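Local coordinates for nucleosome assembly protein (Plasmodium falciparum, PDB 5X7V) that probably acts as a histone chaperone of the nucleosome assembly protein family, binding histones for their deposition into chromatin, at residues A61-L73 with P153-D164. Sequence-based numbering, arbitrary orientation.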
ATOM      1  N   ALA A  61      -7.492 -13.574  -7.829  1.00 75.76           N
ATOM      2  CA  ALA A  61      -8.556 -13.642  -6.814  1.00 65.95           C
ATOM      3  C   ALA A  61      -9.954 -13.685  -7.415  1.00 63.79           C
ATOM      4  O   ALA A  61     -10.944 -13.858  -6.689  1.00 68.17           O
ATOM      5  CB  ALA A  61      -8.449 -12.466  -5.852  1.00 61.56           C
ATOM      6  N   LEU A  62     -10.046 -13.518  -8.728  1.00 71.34           N
ATOM      7  CA  LEU A  62     -11.348 -13.447  -9.364  1.00 57.14           C
ATOM      8  C   LEU A  62     -11.481 -14.524 -10.394  1.00 58.89           C
ATOM      9  O   LEU A  62     -12.531 -14.671 -11.005  1.00 61.46           O
ATOM     10  CB  LEU A  62     -11.574 -12.086 -10.017  1.00 63.83           C
ATOM     11  CG  LEU A  62     -11.531 -10.869  -9.098  1.00 62.24           C
ATOM     12  CD1 LEU A  62     -11.980  -9.638  -9.875  1.00 59.42           C
ATOM     13  CD2 LEU A  62     -12.377 -11.109  -7.877  1.00 55.64           C
ATOM     14  N   SER A  63     -10.411 -15.277 -10.597  1.00 61.50           N
ATOM     15  CA  SER A  63     -10.361 -16.219 -11.709  1.00 66.87           C
ATOM     16  C   SER A  63     -11.389 -17.346 -11.558  1.00 68.19           C
ATOM     17  O   SER A  63     -11.862 -17.903 -12.555  1.00 65.17           O
ATOM     18  CB  SER A  63      -8.965 -16.805 -11.828  1.00 62.95           C
ATOM     19  OG  SER A  63      -8.679 -17.553 -10.659  1.00 68.38           O
ATOM     20  N   ASP A  64     -11.738 -17.672 -10.314  1.00 68.44           N
ATOM     21  CA  ASP A  64     -12.634 -18.793 -10.063  1.00 61.58           C
ATOM     22  C   ASP A  64     -14.018 -18.312  -9.671  1.00 62.68           C
ATOM     23  O   ASP A  64     -14.561 -18.689  -8.635  1.00 65.20           O
ATOM     24  CB  ASP A  64     -12.052 -19.734  -9.003  1.00 62.88           C
ATOM     25  CG  ASP A  64     -11.314 -20.936  -9.632  1.00 87.80           C
ATOM     26  OD1 ASP A  64     -10.738 -20.790 -10.750  1.00 81.00           O
ATOM     27  OD2 ASP A  64     -11.329 -22.036  -9.025  1.00 91.03           O
ATOM     28  N   ILE A  65     -14.573 -17.465 -10.532  1.00 64.54           N
ATOM     29  CA  ILE A  65     -15.969 -17.043 -10.465  1.00 59.46           C
ATOM     30  C   ILE A  65     -16.809 -17.886 -11.423  1.00 56.61           C
ATOM     31  O   ILE A  65     -16.300 -18.428 -12.407  1.00 55.70           O
ATOM     32  CB  ILE A  65     -16.128 -15.554 -10.815  1.00 55.07           C
ATOM     33  CG1 ILE A  65     -15.459 -15.260 -12.158  1.00 56.69           C
ATOM     34  CG2 ILE A  65     -15.568 -14.675  -9.702  1.00 56.10           C
ATOM     35  CD1 ILE A  65     -15.532 -13.834 -12.562  1.00 56.21           C
ATOM     36  N   VAL A  66     -18.096 -17.992 -11.128  1.00 56.10           N
ATOM     37  CA  VAL A  66     -18.970 -18.865 -11.887  1.00 55.99           C
ATOM     38  C   VAL A  66     -18.958 -18.429 -13.338  1.00 54.08           C
ATOM     39  O   VAL A  66     -18.777 -17.259 -13.624  1.00 60.83           O
ATOM     40  CB  VAL A  66     -20.401 -18.849 -11.315  1.00 59.03           C
ATOM     41  CG1 VAL A  66     -20.366 -19.231  -9.837  1.00 59.80           C
ATOM     42  CG2 VAL A  66     -21.035 -17.496 -11.495  1.00 54.79           C
ATOM     43  N   PRO A  67     -19.110 -19.376 -14.269  1.00 58.23           N
ATOM     44  CA  PRO A  67     -19.054 -18.982 -15.678  1.00 56.91           C
ATOM     45  C   PRO A  67     -20.182 -18.031 -16.021  1.00 58.42           C
ATOM     46  O   PRO A  67     -20.081 -17.223 -16.943  1.00 57.74           O
ATOM     47  CB  PRO A  67     -19.198 -20.318 -16.421  1.00 55.55           C
ATOM     48  CG  PRO A  67     -18.679 -21.324 -15.445  1.00 55.67           C
ATOM     49  CD  PRO A  67     -19.198 -20.836 -14.118  1.00 56.39           C
ATOM     50  N   GLU A  68     -21.254 -18.127 -15.252  1.00 55.96           N
ATOM     51  CA  GLU A  68     -22.433 -17.330 -15.503  1.00 55.70           C
ATOM     52  C   GLU A  68     -22.100 -15.859 -15.363  1.00 55.25           C
ATOM     53  O   GLU A  68     -22.618 -15.029 -16.103  1.00 56.38           O
ATOM     54  CB  GLU A  68     -23.553 -17.730 -14.555  1.00 54.61           C
ATOM     55  CG  GLU A  68     -24.222 -19.024 -14.956  1.00 58.13           C
ATOM     56  CD  GLU A  68     -23.410 -20.259 -14.567  1.00 67.18           C
ATOM     57  OE1 GLU A  68     -23.128 -20.438 -13.359  1.00 65.19           O
ATOM     58  OE2 GLU A  68     -23.056 -21.057 -15.468  1.00 75.47           O
ATOM     59  N   ASP A  69     -21.213 -15.549 -14.426  1.00 54.30           N
ATOM     60  CA  ASP A  69     -20.790 -14.181 -14.222  1.00 56.47           C
ATOM     61  C   ASP A  69     -20.388 -13.506 -15.518  1.00 54.15           C
ATOM     62  O   ASP A  69     -20.590 -12.292 -15.684  1.00 53.38           O
ATOM     63  CB  ASP A  69     -19.626 -14.129 -13.247  1.00 56.15           C
ATOM     64  CG  ASP A  69     -20.076 -14.154 -11.820  1.00 55.01           C
ATOM     65  OD1 ASP A  69     -21.289 -13.973 -11.572  1.00 54.36           O
ATOM     66  OD2 ASP A  69     -19.212 -14.324 -10.942  1.00 54.52           O
ATOM     67  N   ILE A  70     -19.839 -14.307 -16.430  1.00 53.84           N
ATOM     68  CA  ILE A  70     -19.213 -13.790 -17.633  1.00 53.39           C
ATOM     69  C   ILE A  70     -20.277 -13.304 -18.573  1.00 51.79           C
ATOM     70  O   ILE A  70     -20.064 -12.335 -19.304  1.00 52.14           O
ATOM     71  CB  ILE A  70     -18.345 -14.850 -18.335  1.00 54.76           C
ATOM     72  CG1 ILE A  70     -17.281 -15.385 -17.387  1.00 59.43           C
ATOM     73  CG2 ILE A  70     -17.658 -14.277 -19.556  1.00 54.61           C
ATOM     74  CD1 ILE A  70     -16.383 -16.383 -18.042  1.00 54.43           C
ATOM     75  N   ASP A  71     -21.430 -13.966 -18.538  1.00 53.14           N
ATOM     76  CA  ASP A  71     -22.548 -13.624 -19.431  1.00 54.89           C
ATOM     77  C   ASP A  71     -23.005 -12.189 -19.259  1.00 51.80           C
ATOM     78  O   ASP A  71     -23.263 -11.500 -20.238  1.00 52.06           O
ATOM     79  CB  ASP A  71     -23.742 -14.567 -19.214  1.00 62.19           C
ATOM     80  CG  ASP A  71     -23.606 -15.867 -19.981  1.00 68.65           C
ATOM     81  OD1 ASP A  71     -23.117 -15.804 -21.137  1.00 65.97           O
ATOM     82  OD2 ASP A  71     -23.977 -16.938 -19.429  1.00 71.02           O
ATOM     83  N   ILE A  72     -23.095 -11.749 -18.009  1.00 53.38           N
ATOM     84  CA  ILE A  72     -23.425 -10.363 -17.687  1.00 53.61           C
ATOM     85  C   ILE A  72     -22.211  -9.443 -17.899  1.00 54.27           C
ATOM     86  O   ILE A  72     -22.291  -8.454 -18.622  1.00 49.82           O
ATOM     87  CB  ILE A  72     -23.930 -10.231 -16.226  1.00 56.06           C
ATOM     88  CG1 ILE A  72     -25.194 -11.076 -15.991  1.00 49.82           C
ATOM     89  CG2 ILE A  72     -24.247  -8.781 -15.913  1.00 53.30           C
ATOM     90  CD1 ILE A  72     -24.963 -12.396 -15.328  1.00 52.95           C
ATOM     91  N   LEU A  73     -21.079  -9.810 -17.304  1.00 52.53           N
ATOM     92  CA  LEU A  73     -19.843  -9.041 -17.452  1.00 52.59           C
ATOM     93  C   LEU A  73     -19.471  -8.754 -18.899  1.00 53.29           C
ATOM     94  O   LEU A  73     -18.833  -7.736 -19.184  1.00 54.50           O
ATOM     95  CB  LEU A  73     -18.661  -9.749 -16.769  1.00 57.36           C
ATOM     96  CG  LEU A  73     -18.551  -9.724 -15.231  1.00 53.75           C
ATOM     97  CD1 LEU A  73     -17.289 -10.437 -14.762  1.00 54.54           C
ATOM     98  CD2 LEU A  73     -18.621  -8.330 -14.664  1.00 49.82           C
ATOM     99  N   PRO A 153     -14.654 -25.100  -6.319  1.00 81.35           N
ATOM    100  CA  PRO A 153     -15.082 -24.004  -5.436  1.00 67.74           C
ATOM    101  C   PRO A 153     -15.338 -22.724  -6.229  1.00 81.09           C
ATOM    102  O   PRO A 153     -14.530 -22.404  -7.119  1.00 91.85           O
ATOM    103  CB  PRO A 153     -13.880 -23.822  -4.484  1.00 71.79           C
ATOM    104  CG  PRO A 153     -12.661 -24.543  -5.209  1.00 73.81           C
ATOM    105  CD  PRO A 153     -13.192 -25.097  -6.534  1.00 72.94           C
ATOM    106  N   LYS A 154     -16.434 -22.012  -5.950  1.00 71.42           N
ATOM    107  CA  LYS A 154     -16.684 -20.729  -6.625  1.00 66.87           C
ATOM    108  C   LYS A 154     -17.752 -19.841  -5.975  1.00 75.48           C
ATOM    109  O   LYS A 154     -18.597 -20.302  -5.193  1.00 82.24           O
ATOM    110  CB  LYS A 154     -17.058 -20.953  -8.110  1.00 72.56           C
ATOM    111  CG  LYS A 154     -15.957 -21.513  -9.022  1.00 66.83           C
ATOM    112  CD  LYS A 154     -16.483 -21.694 -10.420  1.00 59.19           C
ATOM    113  CE  LYS A 154     -15.388 -22.227 -11.341  1.00 66.20           C
ATOM    114  NZ  LYS A 154     -15.897 -22.441 -12.740  1.00 69.67           N
ATOM    115  N   TRP A 155     -17.705 -18.560  -6.334  1.00 59.77           N
ATOM    116  CA  TRP A 155     -18.635 -17.543  -5.850  1.00 56.04           C
ATOM    117  C   TRP A 155     -19.012 -16.696  -7.040  1.00 59.17           C
ATOM    118  O   TRP A 155     -18.422 -16.862  -8.115  1.00 64.19           O
ATOM    119  CB  TRP A 155     -17.981 -16.677  -4.782  1.00 64.54           C
ATOM    120  CG  TRP A 155     -16.783 -15.937  -5.334  1.00 63.95           C
ATOM    121  CD1 TRP A 155     -15.685 -16.492  -5.934  1.00 64.51           C
ATOM    122  CD2 TRP A 155     -16.572 -14.523  -5.352  1.00 61.90           C
ATOM    123  NE1 TRP A 155     -14.806 -15.514  -6.313  1.00 67.50           N
ATOM    124  CE2 TRP A 155     -15.325 -14.292  -5.968  1.00 59.23           C
ATOM    125  CE3 TRP A 155     -17.316 -13.424  -4.907  1.00 60.47           C
ATOM    126  CZ2 TRP A 155     -14.802 -13.018  -6.156  1.00 59.82           C
ATOM    127  CZ3 TRP A 155     -16.793 -12.153  -5.082  1.00 59.65           C
ATOM    128  CH2 TRP A 155     -15.548 -11.960  -5.706  1.00 60.53           C
ATOM    129  N   SER A 156     -19.948 -15.767  -6.861  1.00 54.56           N
ATOM    130  CA  SER A 156     -20.278 -14.818  -7.934  1.00 53.86           C
ATOM    131  C   SER A 156     -19.776 -13.402  -7.635  1.00 55.48           C
ATOM    132  O   SER A 156     -20.081 -12.831  -6.592  1.00 56.36           O
ATOM    133  CB  SER A 156     -21.781 -14.787  -8.163  1.00 58.20           C
ATOM    134  OG  SER A 156     -22.144 -13.807  -9.109  1.00 54.63           O
ATOM    135  N   ILE A 157     -19.009 -12.832  -8.559  1.00 55.02           N
ATOM    136  CA  ILE A 157     -18.502 -11.468  -8.414  1.00 54.36           C
ATOM    137  C   ILE A 157     -19.590 -10.463  -8.033  1.00 53.36           C
ATOM    138  O   ILE A 157     -19.330  -9.505  -7.322  1.00 54.41           O
ATOM    139  CB  ILE A 157     -17.816 -10.994  -9.710  1.00 53.80           C
ATOM    140  CG1 ILE A 157     -16.972  -9.746  -9.452  1.00 56.23           C
ATOM    141  CG2 ILE A 157     -18.831 -10.765 -10.820  1.00 49.82           C
ATOM    142  CD1 ILE A 157     -15.886  -9.510 -10.495  1.00 53.53           C
ATOM    143  N   PHE A 158     -20.815 -10.704  -8.476  1.00 53.05           N
ATOM    144  CA  PHE A 158     -21.912  -9.810  -8.197  1.00 49.82           C
ATOM    145  C   PHE A 158     -22.391  -9.938  -6.769  1.00 52.81           C
ATOM    146  O   PHE A 158     -23.242  -9.163  -6.348  1.00 54.03           O
ATOM    147  CB  PHE A 158     -23.064 -10.066  -9.145  1.00 51.28           C
ATOM    148  CG  PHE A 158     -22.753  -9.718 -10.550  1.00 49.82           C
ATOM    149  CD1 PHE A 158     -22.702  -8.399 -10.940  1.00 53.45           C
ATOM    150  CD2 PHE A 158     -22.511 -10.706 -11.490  1.00 55.12           C
ATOM    151  CE1 PHE A 158     -22.403  -8.061 -12.222  1.00 49.82           C
ATOM    152  CE2 PHE A 158     -22.223 -10.375 -12.776  1.00 49.82           C
ATOM    153  CZ  PHE A 158     -22.168  -9.037 -13.139  1.00 54.90           C
ATOM    154  N   GLU A 159     -21.843 -10.897  -6.023  1.00 53.30           N
ATOM    155  CA  GLU A 159     -22.055 -10.947  -4.573  1.00 54.62           C
ATOM    156  C   GLU A 159     -21.350  -9.801  -3.857  1.00 53.30           C
ATOM    157  O   GLU A 159     -21.573  -9.571  -2.667  1.00 54.76           O
ATOM    158  CB  GLU A 159     -21.570 -12.265  -3.979  1.00 53.83           C
ATOM    159  CG  GLU A 159     -22.315 -13.465  -4.476  1.00 53.97           C
ATOM    160  CD  GLU A 159     -22.009 -14.681  -3.653  1.00 63.60           C
ATOM    161  OE1 GLU A 159     -22.312 -14.633  -2.434  1.00 74.95           O
ATOM    162  OE2 GLU A 159     -21.463 -15.665  -4.212  1.00 62.41           O
ATOM    163  N   TRP A 160     -20.479  -9.104  -4.585  1.00 57.73           N
ATOM    164  CA  TRP A 160     -19.754  -7.983  -4.030  1.00 54.75           C
ATOM    165  C   TRP A 160     -20.670  -6.778  -3.819  1.00 52.93           C
ATOM    166  O   TRP A 160     -20.351  -5.880  -3.040  1.00 53.93           O
ATOM    167  CB  TRP A 160     -18.571  -7.610  -4.925  1.00 55.07           C
ATOM    168  CG  TRP A 160     -17.817  -6.449  -4.351  1.00 55.30           C
ATOM    169  CD1 TRP A 160     -17.113  -6.433  -3.184  1.00 53.27           C
ATOM    170  CD2 TRP A 160     -17.718  -5.134  -4.896  1.00 53.65           C
ATOM    171  NE1 TRP A 160     -16.582  -5.192  -2.968  1.00 54.22           N
ATOM    172  CE2 TRP A 160     -16.937  -4.374  -4.006  1.00 56.71           C
ATOM    173  CE3 TRP A 160     -18.208  -4.526  -6.051  1.00 54.84           C
ATOM    174  CZ2 TRP A 160     -16.646  -3.031  -4.231  1.00 55.76           C
ATOM    175  CZ3 TRP A 160     -17.906  -3.188  -6.275  1.00 57.18           C
ATOM    176  CH2 TRP A 160     -17.133  -2.461  -5.372  1.00 54.32           C
ATOM    177  N   PHE A 161     -21.822  -6.769  -4.487  1.00 54.06           N
ATOM    178  CA  PHE A 161     -22.779  -5.677  -4.337  1.00 53.35           C
ATOM    179  C   PHE A 161     -23.750  -5.878  -3.164  1.00 52.17           C
ATOM    180  O   PHE A 161     -24.973  -5.887  -3.330  1.00 51.06           O
ATOM    181  CB  PHE A 161     -23.536  -5.482  -5.636  1.00 51.71           C
ATOM    182  CG  PHE A 161     -22.667  -5.003  -6.752  1.00 56.01           C
ATOM    183  CD1 PHE A 161     -22.426  -3.631  -6.926  1.00 53.42           C
ATOM    184  CD2 PHE A 161     -22.063  -5.915  -7.622  1.00 53.30           C
ATOM    185  CE1 PHE A 161     -21.607  -3.177  -7.948  1.00 49.82           C
ATOM    186  CE2 PHE A 161     -21.236  -5.467  -8.650  1.00 51.87           C
ATOM    187  CZ  PHE A 161     -21.003  -4.098  -8.807  1.00 51.74           C
ATOM    188  N   THR A 162     -23.170  -6.021  -1.976  1.00 53.32           N
ATOM    189  CA  THR A 162     -23.910  -5.996  -0.719  1.00 57.12           C
ATOM    190  C   THR A 162     -23.450  -4.880   0.248  1.00 60.46           C
ATOM    191  O   THR A 162     -22.442  -4.187   0.012  1.00 52.96           O
ATOM    192  CB  THR A 162     -23.804  -7.333   0.012  1.00 56.74           C
ATOM    193  OG1 THR A 162     -24.421  -7.212   1.300  1.00 62.50           O
ATOM    194  CG2 THR A 162     -22.346  -7.736   0.180  1.00 58.17           C
ATOM    195  N   THR A 163     -24.226  -4.711   1.319  1.00 63.96           N
ATOM    196  CA  THR A 163     -23.909  -3.777   2.393  1.00 57.79           C
ATOM    197  C   THR A 163     -23.167  -4.558   3.447  1.00 61.16           C
ATOM    198  O   THR A 163     -22.361  -4.017   4.205  1.00 73.33           O
ATOM    199  CB  THR A 163     -25.169  -3.139   3.014  1.00 59.85           C
ATOM    200  OG1 THR A 163     -25.859  -2.377   2.029  1.00 58.46           O
ATOM    201  CG2 THR A 163     -24.817  -2.216   4.167  1.00 73.20           C
ATOM    202  N   ASP A 164     -23.446  -5.852   3.490  1.00 70.56           N
ATOM    203  CA  ASP A 164     -22.892  -6.704   4.522  1.00 73.67           C
ATOM    204  C   ASP A 164     -21.388  -6.773   4.347  1.00 70.56           C
ATOM    205  O   ASP A 164     -20.865  -6.402   3.307  1.00 76.19           O
ATOM    206  CB  ASP A 164     -23.535  -8.099   4.480  1.00 80.64           C
ATOM    207  CG  ASP A 164     -25.039  -8.057   4.694  1.00 90.07           C
ATOM    208  OD1 ASP A 164     -25.520  -7.130   5.385  1.00109.58           O
ATOM    209  OD2 ASP A 164     -25.733  -8.953   4.169  1.00109.58           O
TER
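Both carboxylate oxygens of Asp69 are engaged by the start of the 3-10 turn 157-160. Ser156 OG donates to Asp69 OD1 at 2.6 Å, on the syn side of that oxygen, and Ile157 N reaches Asp69 OD2 at 2.8 Å, also syn but 34° out of the carboxylate plane. This two-pronged grip on a buried carboxylate fixes its rotation; the chi1 of 175° turns the Ser156 hydroxyl away from its backbone N and toward Asp69 OD1. The same oxygen, Asp69 OD1, lies at the edge of the Phe158 ring, beside CD2, with carboxylate and ring steeply inclined to each other.

Next to the carboxylate, around the Phe158 ring, the contact is apolar and close-packed. Ile72 CG2 comes within 3.5 Å of Phe158 CZ, and Leu73 CD2 approaches the same ring atom. Ile157 meets Leu73 through CG2 and Leu62 through CD1. Farther along, Ile65 CG2 approaches the Trp155 indole obliquely, 3.6 Å from Trp155 NE1, while Leu62 CD2 touches Trp155 CZ2 in the ring plane at 3.5 Å. A backbone hydrogen bond from Val66 N to Trp155 O, 3.2 Å long, joins the two segments beside Ile65.

The solvent side is looser. Lys154, extended beyond CG, runs along the backbone of Asp64 and Ile65, with Lys154 CG 3.2 Å from Asp64 O, and ends beside the Pro67 ring; Lys154 NZ stays 5.8 Å from Asp64 OD1, so the opposite charges do not pair directly.

Within the NAP domain, the contact joins helix 68-73 and its preceding loop to the segment leading toward helix 172-180. That helix lies against Leu62 and Trp155, helix 51-56 packs on Leu73 and Ile157, and Phe97 of strand 91-97 meets both Ile72 and Phe158.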